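Local coordinates for mitochondrial enolase superfamily member 1 (Homo sapiens, PDB 4A35), which catalyses the magnesium-dependent dehydration of L-fuconate to 2-keto-3-deoxy-L-fuconate, a step in the breakdown of L-fucose, at residues E180-A185 against F372-V377; Q186-Y191 against E382-E387; A190-C195 against D215-F220; L365-I370 against A405-P410. All blocks are in the same frame, centred on the assembly; numbering follows the deposited sequence.

Interaction 1. Residues E180-A185 against F372-V377; sequences EKQMLA and FDYISV. With EDO (1,2-ethanediol), chain G.
An antiparallel helix pair on the outside of the barrel brings Glu180 and Met183 of helix 176-186 against Tyr374 and Ile375 of helix 362-377. The axes of the short segments run 159° apart and approach to 9.7 Å. Met183 does much of the packing, because a flexible thioether can curl to fit a ring. Its CG lies 3.6 Å from Tyr374 CD2, and the bend at chi3 (96°) turns the methyl back, leaving CE also 3.6 Å from Tyr374 CD2. The sulfur, 4.8 Å from the ring centroid and 50° off its normal, makes an oblique Met-aromatic contact. Met183 CG also meets Ile375 CG1 at 4.0 Å, and the tip of the same branch, CD1, lies 3.7 Å from Glu180 CA. Glu180 contributes that CA and the CB and CG of its stem, while its carboxylate forms a salt bridge with Lys137. Tyr374 OH hydrogen-bonds at 2.6 Å to ethanediol O1, which lies at the ring edge near its plane. Neighbouring Asp373 belongs with Tyr188 and Ser380 to a magnesium site. The helix leading into the first barrel strand thus packs, nearly antiparallel, on an outer helix of the enolase-superfamily barrel, an addition to its regular layer.

Interaction 2. Residues Q186-Y191 against E382-E387; sequences QGYPAY and ENRVCE
Pro189, Ala190 and Tyr191 meet Val385, Cys386 and Glu387 as neighbouring parallel strands. Two backbone hydrogen bonds both use Cys386: its N donates to Pro189 O (2.9 Å, 165° at the hydrogen), and its O accepts from Tyr191 N at 3.1 Å. A CA-H...O contact, Ala190 CA to Cys386 O at 3.1 Å, adds to them. The aromatic contacts flank this pairing. With chi1 at 70°, Tyr191 CG stands between its backbone N and carbonyl carbon. The ring beyond it has Glu387 CA over one face, a CH-pi contact 3.7 Å from the centroid. Val385 CG1 packs obliquely on the same ring, 3.6 Å from Tyr191 CD2. Tyr188 instead offers its ring edge, with CD1 4.0 Å from Cys386 CB and OH 3.3 Å from Arg384 CB; its side chain also borders a bound magnesium ion. Among the polar groups, Tyr191 OH and Glu387 OE2 both bind Lys221 NZ, and Thr193 holds OE2 too. A phenylalanine in place of Tyr191 would probably leave Lys221 without one of the oxygens that position it. Pairing the first and last strands in parallel, beside residues likely to bind substrate, is typical of the enolase-superfamily barrel.

Interaction 3. Residues A190-C195 against D215-F220; sequences AYTTSC and DGWTRF
Arg219 runs beside the strand of Ala190 and Tyr191, meeting it at CB, along CD and again at NH1. Its CB sits 3.4 Å from Tyr191 CB. The chain then extends from CG to NE, passing CD at 3.6 Å from Ala190 O, and the guanidinium arrives with NH1 3.0 Å from that same oxygen. This hydrogen bond is fairly straight (155° at the hydrogen), and the oxygen lies only 2° out of the guanidinium plane. A long, flat cation suits this place, since it can cover a neighbouring strand and still reach its carbonyl. Behind it the backbones join where Thr192 N donates to Arg219 O at 2.9 Å. Trp217 packs on the adjoining residues: Thr192 CB stands over the indole face, 3.9 Å from the centroid of the six-membered ring, while Ala190 CB meets the edge at CZ3, 3.7 Å away. The branched Thr192 also sets CG2 against Phe220, and its OG1 accepts from Ser194 N in an ST turn. A water donates to Ala190 O and accepts from Thr218 N. Two donors, one of them cationic, thus grip Ala190 O, which would probably polarise this carbonyl.

Interaction 4. Residues L365-I370 against A405-P410; sequences LVQHLI and ASYMPP
Gln367 CG stands between the backbone N and the carbonyl carbon (chi1 64°), and an anti chi2 (177°) carries CD straight out from helix 362-377 to meet Pro410, while chi1 of -81° sets Tyr407 CG anti to its own carbonyl carbon. Gln367 and Pro410 reach toward each other tip to tip, NE2 coming 3.4 Å from Pro410 CG. The amide oxygen serves another neighbour: OE1 lies near the ring plane of Tyr407, at its edge, 3.4 Å from CD1, with Gln367 CB 3.7 Å from that same CD1. Glutamine suits the position because a flat amide can pack on a proline and still offer polar atoms at both ends. Its NE2 donates to Glu364 O within the helix, and a water lies within reach of both OE1 and Met408 O, though it cannot donate to all its neighbours at once. His368 meets the same CG of Pro410, with NE2 3.6 Å away, and Pro410 CD lies over the imidazole face. That ring is held at ND1 by Trp136 N and at NE2 by Ser416. An alanine at Gln367 would keep the CB contact with Tyr407 but would probably open a gap beside Pro410 and leave Glu364 O without the bond from NE2. Tyr407 OH donates to the backbone of Glu387. The contact is an alpha/beta packing of the enolase-superfamily barrel, an outer helix resting on the antiparallel strand that pairs with the first barrel strand.

Overall arrangement
From the N terminus, helix 176-186 leads into strand 188-192, and three contacts start here in quick succession. Interaction 3 closes a short loop through helix 202-214, joining the first two barrel strands; it is nested inside the long loop closed by interaction 1. Interaction 2 starts from the same strand but closes much later, at 382-387, so it crosses interaction 1. Interaction 4 opens on helix 362-377, after interaction 3 has closed, and ends at 405-410, crossing interactions 1 and 2. Met183 and Tyr374 touch Tyr188, while Tyr188 O and Tyr407 N, 2.8 Å apart, probably hydrogen-bond. The outer helices are thereby tied to the seam where the barrel closes.

Interaction 1. Residues E180-A185 against F372-V377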
# COMPACT_ATOMS: atom_id res chain seq x y z
N GLU A 180 -5.26 -7.98 -35.19
CA GLU A 180 -3.87 -8.44 -35.12
C GLU A 180 -3.11 -8.02 -36.40
O GLU A 180 -1.99 -7.50 -36.28
CB GLU A 180 -3.77 -9.95 -34.87
CG GLU A 180 -2.33 -10.42 -34.86
CD GLU A 180 -2.17 -11.87 -34.47
OE1 GLU A 180 -3.05 -12.39 -33.76
OE2 GLU A 180 -1.16 -12.50 -34.88
N LYS A 181 -3.73 -8.14 -37.62
CA LYS A 181 -3.09 -7.67 -38.85
C LYS A 181 -2.75 -6.20 -38.77
O LYS A 181 -1.63 -5.83 -39.14
CB LYS A 181 -3.97 -7.92 -40.10
CG LYS A 181 -3.56 -9.13 -40.92
CD LYS A 181 -4.64 -10.20 -40.90
CE LYS A 181 -4.45 -11.26 -41.96
NZ LYS A 181 -5.48 -12.32 -41.85
N GLN A 182 -3.67 -5.39 -38.23
CA GLN A 182 -3.50 -3.92 -38.09
C GLN A 182 -2.28 -3.59 -37.19
O GLN A 182 -1.44 -2.73 -37.52
CB GLN A 182 -4.78 -3.31 -37.50
CG GLN A 182 -4.66 -1.85 -37.09
CD GLN A 182 -4.32 -0.94 -38.27
OE1 GLN A 182 -4.78 -1.14 -39.40
NE2 GLN A 182 -3.52 0.08 -38.00
N MET A 183 -2.18 -4.31 -36.07
CA MET A 183 -1.10 -4.18 -35.11
C MET A 183 0.25 -4.52 -35.77
O MET A 183 1.19 -3.75 -35.64
CB MET A 183 -1.34 -5.05 -33.86
CG MET A 183 -2.38 -4.44 -32.95
SD MET A 183 -1.96 -2.80 -32.18
CE MET A 183 -2.76 -1.64 -33.31
N LEU A 184 0.30 -5.64 -36.53
CA LEU A 184 1.55 -6.05 -37.15
C LEU A 184 1.96 -5.09 -38.25
O LEU A 184 3.15 -4.88 -38.47
CB LEU A 184 1.42 -7.49 -37.71
CG LEU A 184 1.23 -8.60 -36.64
CD1 LEU A 184 0.77 -9.93 -37.29
CD2 LEU A 184 2.51 -8.75 -35.73
N ALA A 185 0.98 -4.46 -38.92
CA ALA A 185 1.29 -3.58 -40.03
C ALA A 185 1.69 -2.17 -39.58
O ALA A 185 2.58 -1.60 -40.21
CB ALA A 185 0.12 -3.52 -40.99
N PHE A 372 -2.57 -6.68 -26.68
CA PHE A 372 -3.60 -7.67 -26.33
C PHE A 372 -4.96 -6.95 -26.11
O PHE A 372 -5.97 -7.40 -26.66
CB PHE A 372 -3.21 -8.54 -25.13
CG PHE A 372 -4.42 -9.26 -24.53
CD1 PHE A 372 -5.00 -10.35 -25.18
CD2 PHE A 372 -5.01 -8.81 -23.34
CE1 PHE A 372 -6.12 -11.01 -24.64
CE2 PHE A 372 -6.18 -9.42 -22.84
CZ PHE A 372 -6.71 -10.53 -23.49
N ASP A 373 -4.95 -5.82 -25.38
CA ASP A 373 -6.17 -5.05 -25.13
C ASP A 373 -6.87 -4.71 -26.48
O ASP A 373 -8.08 -4.93 -26.64
CB ASP A 373 -5.87 -3.77 -24.33
CG ASP A 373 -7.14 -2.98 -24.13
OD1 ASP A 373 -8.03 -3.49 -23.43
OD2 ASP A 373 -7.29 -1.90 -24.77
N TYR A 374 -6.11 -4.10 -27.41
CA TYR A 374 -6.67 -3.74 -28.72
C TYR A 374 -7.23 -4.94 -29.49
O TYR A 374 -8.35 -4.87 -30.02
CB TYR A 374 -5.61 -3.04 -29.62
CG TYR A 374 -6.16 -2.70 -31.00
CD1 TYR A 374 -7.15 -1.73 -31.16
CD2 TYR A 374 -5.73 -3.38 -32.14
CE1 TYR A 374 -7.68 -1.44 -32.41
CE2 TYR A 374 -6.26 -3.10 -33.40
CZ TYR A 374 -7.22 -2.12 -33.54
OH TYR A 374 -7.74 -1.86 -34.78
N ILE A 375 -6.43 -6.01 -29.61
CA ILE A 375 -6.84 -7.17 -30.40
C ILE A 375 -8.05 -7.91 -29.75
O ILE A 375 -8.97 -8.30 -30.46
CB ILE A 375 -5.66 -8.14 -30.64
CG1 ILE A 375 -4.56 -7.46 -31.51
CG2 ILE A 375 -6.16 -9.47 -31.26
CD1 ILE A 375 -3.20 -8.23 -31.49
N SER A 376 -8.01 -8.11 -28.42
CA SER A 376 -8.98 -9.01 -27.78
C SER A 376 -9.94 -8.40 -26.77
O SER A 376 -10.85 -9.12 -26.33
CB SER A 376 -8.21 -10.14 -27.07
OG SER A 376 -7.46 -10.92 -27.99
N VAL A 377 -9.73 -7.15 -26.31
CA VAL A 377 -10.60 -6.65 -25.22
C VAL A 377 -11.37 -5.39 -25.63
O VAL A 377 -12.59 -5.47 -25.74
CB VAL A 377 -9.82 -6.43 -23.87
CG1 VAL A 377 -10.74 -5.89 -22.76
CG2 VAL A 377 -9.15 -7.73 -23.42
C1 EDO G . -10.29 0.90 -34.99
O1 EDO G . -9.91 -0.39 -34.54
C2 EDO G . -9.49 2.01 -34.31
O2 EDO G . -10.13 2.35 -33.10

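Interaction 2. Residues Q186-Y191 against E382-E387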
# COMPACT_ATOMS: atom_id res chain seq x y z
N GLN A 186 1.06 -1.60 -38.53
CA GLN A 186 1.24 -0.21 -38.16
C GLN A 186 1.63 0.05 -36.70
O GLN A 186 2.01 1.17 -36.39
CB GLN A 186 -0.07 0.59 -38.47
CG GLN A 186 -0.50 0.47 -39.96
CD GLN A 186 0.47 1.06 -40.98
OE1 GLN A 186 1.30 1.91 -40.66
NE2 GLN A 186 0.38 0.61 -42.22
N GLY A 187 1.46 -0.94 -35.82
CA GLY A 187 1.85 -0.79 -34.43
C GLY A 187 0.82 -0.07 -33.58
O GLY A 187 -0.23 0.36 -34.08
N TYR A 188 1.15 0.08 -32.28
CA TYR A 188 0.28 0.70 -31.28
C TYR A 188 0.69 2.16 -31.09
O TYR A 188 1.85 2.41 -30.79
CB TYR A 188 0.32 -0.07 -29.95
CG TYR A 188 -0.90 0.26 -29.10
CD1 TYR A 188 -0.97 1.45 -28.40
CD2 TYR A 188 -2.02 -0.57 -29.12
CE1 TYR A 188 -2.13 1.82 -27.71
CE2 TYR A 188 -3.18 -0.22 -28.42
CZ TYR A 188 -3.22 0.97 -27.70
OH TYR A 188 -4.37 1.32 -27.03
N PRO A 189 -0.26 3.12 -31.23
CA PRO A 189 0.11 4.55 -31.20
C PRO A 189 0.73 4.94 -29.85
O PRO A 189 0.27 4.49 -28.79
CB PRO A 189 -1.23 5.25 -31.43
CG PRO A 189 -2.30 4.24 -30.93
CD PRO A 189 -1.70 2.96 -31.52
N ALA A 190 1.83 5.73 -29.90
CA ALA A 190 2.54 6.18 -28.69
C ALA A 190 2.62 7.70 -28.57
O ALA A 190 2.36 8.44 -29.51
CB ALA A 190 3.96 5.60 -28.68
N TYR A 191 2.95 8.15 -27.36
CA TYR A 191 3.28 9.55 -27.10
C TYR A 191 4.64 9.54 -26.47
O TYR A 191 5.02 8.51 -25.86
CB TYR A 191 2.23 10.25 -26.21
CG TYR A 191 2.18 9.82 -24.75
CD1 TYR A 191 2.93 10.49 -23.79
CD2 TYR A 191 1.22 8.90 -24.31
CE1 TYR A 191 2.83 10.16 -22.43
CE2 TYR A 191 1.05 8.63 -22.94
CZ TYR A 191 1.86 9.26 -22.01
OH TYR A 191 1.74 8.98 -20.68
N GLU A 382 -9.47 4.48 -30.12
CA GLU A 382 -10.08 5.75 -29.78
C GLU A 382 -9.77 6.12 -28.33
O GLU A 382 -10.01 5.33 -27.40
CB GLU A 382 -11.59 5.70 -30.00
CG GLU A 382 -12.19 7.08 -29.90
CD GLU A 382 -13.66 7.15 -30.23
OE1 GLU A 382 -14.21 6.19 -30.81
OE2 GLU A 382 -14.27 8.18 -29.88
N ASN A 383 -9.23 7.36 -28.15
CA ASN A 383 -8.84 7.89 -26.84
C ASN A 383 -7.75 7.06 -26.16
O ASN A 383 -7.50 7.24 -24.94
CB ASN A 383 -10.06 7.99 -25.90
CG ASN A 383 -11.09 8.96 -26.42
OD1 ASN A 383 -10.74 9.99 -26.95
ND2 ASN A 383 -12.36 8.60 -26.36
N ARG A 384 -7.04 6.18 -26.92
CA ARG A 384 -6.03 5.30 -26.31
C ARG A 384 -4.68 5.53 -26.97
O ARG A 384 -4.59 5.75 -28.19
CB ARG A 384 -6.42 3.81 -26.39
CG ARG A 384 -7.72 3.52 -25.61
CD ARG A 384 -8.36 2.24 -26.12
NE ARG A 384 -9.52 1.82 -25.32
CZ ARG A 384 -10.79 2.19 -25.51
NH1 ARG A 384 -11.10 3.03 -26.50
NH2 ARG A 384 -11.75 1.70 -24.73
N VAL A 385 -3.64 5.48 -26.15
CA VAL A 385 -2.26 5.71 -26.57
C VAL A 385 -1.33 5.12 -25.50
O VAL A 385 -1.68 5.14 -24.33
CB VAL A 385 -2.03 7.24 -26.77
CG1 VAL A 385 -2.12 8.02 -25.45
CG2 VAL A 385 -0.74 7.54 -27.54
N CYS A 386 -0.15 4.68 -25.90
CA CYS A 386 0.78 4.11 -24.94
C CYS A 386 1.93 5.07 -24.68
O CYS A 386 2.52 5.58 -25.62
CB CYS A 386 1.32 2.77 -25.45
SG CYS A 386 2.21 1.86 -24.17
N GLU A 387 2.31 5.26 -23.41
CA GLU A 387 3.45 6.14 -23.15
C GLU A 387 4.75 5.53 -23.72
O GLU A 387 4.92 4.30 -23.74
CB GLU A 387 3.60 6.37 -21.65
CG GLU A 387 4.73 7.31 -21.23
CD GLU A 387 4.64 7.75 -19.78
OE1 GLU A 387 4.13 6.96 -18.94
OE2 GLU A 387 5.08 8.89 -19.48

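Interaction 3. Residues A190-C195 against D215-F220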
# COMPACT_ATOMS: atom_id res chain seq x y z
N ALA A 190 1.83 5.73 -29.90
CA ALA A 190 2.54 6.18 -28.69
C ALA A 190 2.62 7.70 -28.57
O ALA A 190 2.36 8.44 -29.51
CB ALA A 190 3.96 5.60 -28.68
N TYR A 191 2.95 8.15 -27.36
CA TYR A 191 3.28 9.55 -27.10
C TYR A 191 4.64 9.54 -26.47
O TYR A 191 5.02 8.51 -25.86
CB TYR A 191 2.23 10.25 -26.21
CG TYR A 191 2.18 9.82 -24.75
CD1 TYR A 191 2.93 10.49 -23.79
CD2 TYR A 191 1.22 8.90 -24.31
CE1 TYR A 191 2.83 10.16 -22.43
CE2 TYR A 191 1.05 8.63 -22.94
CZ TYR A 191 1.86 9.26 -22.01
OH TYR A 191 1.74 8.98 -20.68
N THR A 192 5.37 10.66 -26.59
CA THR A 192 6.68 10.77 -25.99
C THR A 192 6.67 11.63 -24.67
O THR A 192 6.05 12.68 -24.59
CB THR A 192 7.73 11.30 -26.98
OG1 THR A 192 8.98 11.24 -26.31
CG2 THR A 192 7.43 12.76 -27.50
N THR A 193 7.45 11.17 -23.69
CA THR A 193 7.65 11.87 -22.41
C THR A 193 9.09 12.47 -22.43
O THR A 193 9.54 13.04 -21.45
CB THR A 193 7.32 10.93 -21.25
OG1 THR A 193 5.93 10.62 -21.40
CG2 THR A 193 7.50 11.59 -19.82
N SER A 194 9.80 12.35 -23.56
CA SER A 194 11.19 12.80 -23.63
C SER A 194 11.39 14.35 -23.53
O SER A 194 12.50 14.77 -23.25
CB SER A 194 11.88 12.23 -24.86
OG SER A 194 11.94 10.82 -24.74
N CYS A 195 10.34 15.18 -23.69
CA CYS A 195 10.47 16.65 -23.52
C CYS A 195 9.83 17.10 -22.19
O CYS A 195 9.67 18.31 -21.94
CB CYS A 195 9.81 17.39 -24.70
SG CYS A 195 10.38 16.84 -26.33
N ASP A 215 11.73 13.46 -35.65
CA ASP A 215 11.64 12.00 -35.55
C ASP A 215 10.22 11.44 -35.76
O ASP A 215 10.06 10.21 -35.74
CB ASP A 215 12.18 11.50 -34.19
CG ASP A 215 13.68 11.73 -33.95
OD1 ASP A 215 14.36 12.18 -34.88
OD2 ASP A 215 14.14 11.54 -32.81
N GLY A 216 9.22 12.31 -35.93
CA GLY A 216 7.84 11.91 -36.17
C GLY A 216 6.88 11.93 -34.98
O GLY A 216 5.73 11.50 -35.13
N TRP A 217 7.33 12.39 -33.79
CA TRP A 217 6.39 12.43 -32.64
C TRP A 217 5.36 13.55 -32.81
O TRP A 217 5.71 14.63 -33.26
CB TRP A 217 7.15 12.58 -31.30
CG TRP A 217 8.02 11.40 -31.01
CD1 TRP A 217 9.34 11.25 -31.33
CD2 TRP A 217 7.57 10.13 -30.51
NE1 TRP A 217 9.77 9.98 -30.98
CE2 TRP A 217 8.70 9.28 -30.45
CE3 TRP A 217 6.34 9.66 -30.03
CZ2 TRP A 217 8.63 7.97 -29.95
CZ3 TRP A 217 6.27 8.36 -29.52
CH2 TRP A 217 7.39 7.53 -29.51
N THR A 218 4.09 13.29 -32.43
CA THR A 218 3.01 14.28 -32.56
C THR A 218 2.20 14.37 -31.26
O THR A 218 1.26 15.15 -31.20
CB THR A 218 2.09 13.93 -33.76
OG1 THR A 218 1.44 12.67 -33.50
CG2 THR A 218 2.81 13.94 -35.12
N ARG A 219 2.53 13.55 -30.21
CA ARG A 219 1.84 13.50 -28.91
C ARG A 219 2.91 13.62 -27.81
O ARG A 219 3.90 12.89 -27.83
CB ARG A 219 1.04 12.20 -28.79
CG ARG A 219 0.15 11.93 -30.00
CD ARG A 219 -0.53 10.57 -29.87
NE ARG A 219 -1.16 10.25 -31.15
CZ ARG A 219 -0.64 9.44 -32.07
NH1 ARG A 219 0.47 8.76 -31.81
NH2 ARG A 219 -1.26 9.26 -33.23
N PHE A 220 2.75 14.60 -26.93
CA PHE A 220 3.75 15.01 -25.96
C PHE A 220 3.25 15.17 -24.55
O PHE A 220 2.23 15.81 -24.31
CB PHE A 220 4.33 16.39 -26.42
CG PHE A 220 5.15 16.34 -27.69
CD1 PHE A 220 4.53 16.36 -28.95
CD2 PHE A 220 6.53 16.35 -27.64
CE1 PHE A 220 5.28 16.33 -30.12
CE2 PHE A 220 7.29 16.28 -28.82
CZ PHE A 220 6.66 16.31 -30.06
O HOH W 1 3.23 10.60 -31.38

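Interaction 4. Residues L365-I370 against A405-P410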
# COMPACT_ATOMS: atom_id res chain seq x y z
N LEU A 365 7.49 -4.29 -21.43
CA LEU A 365 6.42 -5.21 -20.91
C LEU A 365 5.04 -4.72 -21.26
O LEU A 365 4.25 -5.47 -21.80
CB LEU A 365 6.49 -5.36 -19.35
CG LEU A 365 7.53 -6.32 -18.80
CD1 LEU A 365 8.97 -5.90 -19.24
CD2 LEU A 365 7.42 -6.44 -17.25
N VAL A 366 4.73 -3.47 -20.93
CA VAL A 366 3.37 -2.96 -21.03
C VAL A 366 2.84 -2.97 -22.50
O VAL A 366 1.65 -3.14 -22.68
CB VAL A 366 3.20 -1.63 -20.32
CG1 VAL A 366 3.51 -0.44 -21.23
CG2 VAL A 366 1.80 -1.55 -19.69
N GLN A 367 3.72 -2.84 -23.49
CA GLN A 367 3.31 -2.89 -24.93
C GLN A 367 2.53 -4.24 -25.20
O GLN A 367 1.57 -4.23 -25.96
CB GLN A 367 4.57 -2.78 -25.84
CG GLN A 367 5.54 -3.95 -25.69
CD GLN A 367 6.73 -3.86 -26.65
OE1 GLN A 367 6.65 -3.22 -27.73
NE2 GLN A 367 7.85 -4.41 -26.22
N HIS A 368 2.93 -5.38 -24.56
CA HIS A 368 2.23 -6.65 -24.76
C HIS A 368 0.80 -6.55 -24.26
O HIS A 368 -0.11 -7.09 -24.88
CB HIS A 368 2.96 -7.79 -23.98
CG HIS A 368 4.29 -8.20 -24.54
ND1 HIS A 368 4.40 -9.26 -25.43
CD2 HIS A 368 5.52 -7.70 -24.29
CE1 HIS A 368 5.68 -9.34 -25.72
NE2 HIS A 368 6.40 -8.44 -25.04
N LEU A 369 0.62 -5.91 -23.11
CA LEU A 369 -0.70 -5.84 -22.49
C LEU A 369 -1.67 -4.98 -23.33
O LEU A 369 -2.85 -5.34 -23.49
CB LEU A 369 -0.59 -5.32 -21.04
CG LEU A 369 0.27 -6.16 -20.08
CD1 LEU A 369 0.42 -5.43 -18.68
CD2 LEU A 369 -0.27 -7.53 -19.90
N ILE A 370 -1.19 -3.84 -23.84
CA ILE A 370 -2.07 -2.94 -24.59
C ILE A 370 -2.33 -3.45 -26.04
O ILE A 370 -3.43 -3.23 -26.55
CB ILE A 370 -1.58 -1.47 -24.51
CG1 ILE A 370 -2.76 -0.49 -24.71
CG2 ILE A 370 -0.36 -1.14 -25.40
CD1 ILE A 370 -3.95 -0.56 -23.56
N ALA A 405 6.30 6.58 -34.49
CA ALA A 405 5.75 6.86 -33.16
C ALA A 405 4.69 5.78 -32.75
O ALA A 405 3.64 6.11 -32.19
CB ALA A 405 5.14 8.26 -33.12
N SER A 406 4.99 4.52 -33.09
CA SER A 406 4.11 3.38 -32.79
C SER A 406 4.93 2.22 -32.35
O SER A 406 6.01 1.98 -32.91
CB SER A 406 3.23 2.97 -33.98
OG SER A 406 2.53 4.06 -34.54
N TYR A 407 4.36 1.44 -31.40
CA TYR A 407 4.97 0.21 -30.90
C TYR A 407 4.73 -0.94 -31.89
O TYR A 407 3.59 -1.42 -32.00
CB TYR A 407 4.34 -0.16 -29.54
CG TYR A 407 4.91 0.59 -28.36
CD1 TYR A 407 6.00 0.09 -27.66
CD2 TYR A 407 4.34 1.78 -27.92
CE1 TYR A 407 6.45 0.69 -26.47
CE2 TYR A 407 4.80 2.43 -26.76
CZ TYR A 407 5.86 1.88 -26.05
OH TYR A 407 6.34 2.48 -24.91
N MET A 408 5.79 -1.43 -32.54
CA MET A 408 5.63 -2.57 -33.42
C MET A 408 5.56 -3.83 -32.53
O MET A 408 6.36 -3.92 -31.57
CB MET A 408 6.76 -2.61 -34.45
CG MET A 408 6.81 -1.37 -35.32
SD MET A 408 5.24 -0.87 -36.10
CE MET A 408 5.00 -2.26 -37.22
N PRO A 409 4.57 -4.72 -32.76
CA PRO A 409 4.42 -5.90 -31.87
C PRO A 409 5.68 -6.76 -31.76
O PRO A 409 6.23 -7.18 -32.78
CB PRO A 409 3.28 -6.71 -32.53
CG PRO A 409 2.52 -5.70 -33.34
CD PRO A 409 3.59 -4.77 -33.87
N PRO A 410 6.12 -7.08 -30.52
CA PRO A 410 7.30 -7.96 -30.37
C PRO A 410 7.15 -9.29 -31.13
O PRO A 410 6.07 -9.88 -31.15
CB PRO A 410 7.37 -8.20 -28.85
CG PRO A 410 6.77 -6.94 -28.25
CD PRO A 410 5.63 -6.58 -29.22
O HOH W 2 8.21 -3.16 -29.96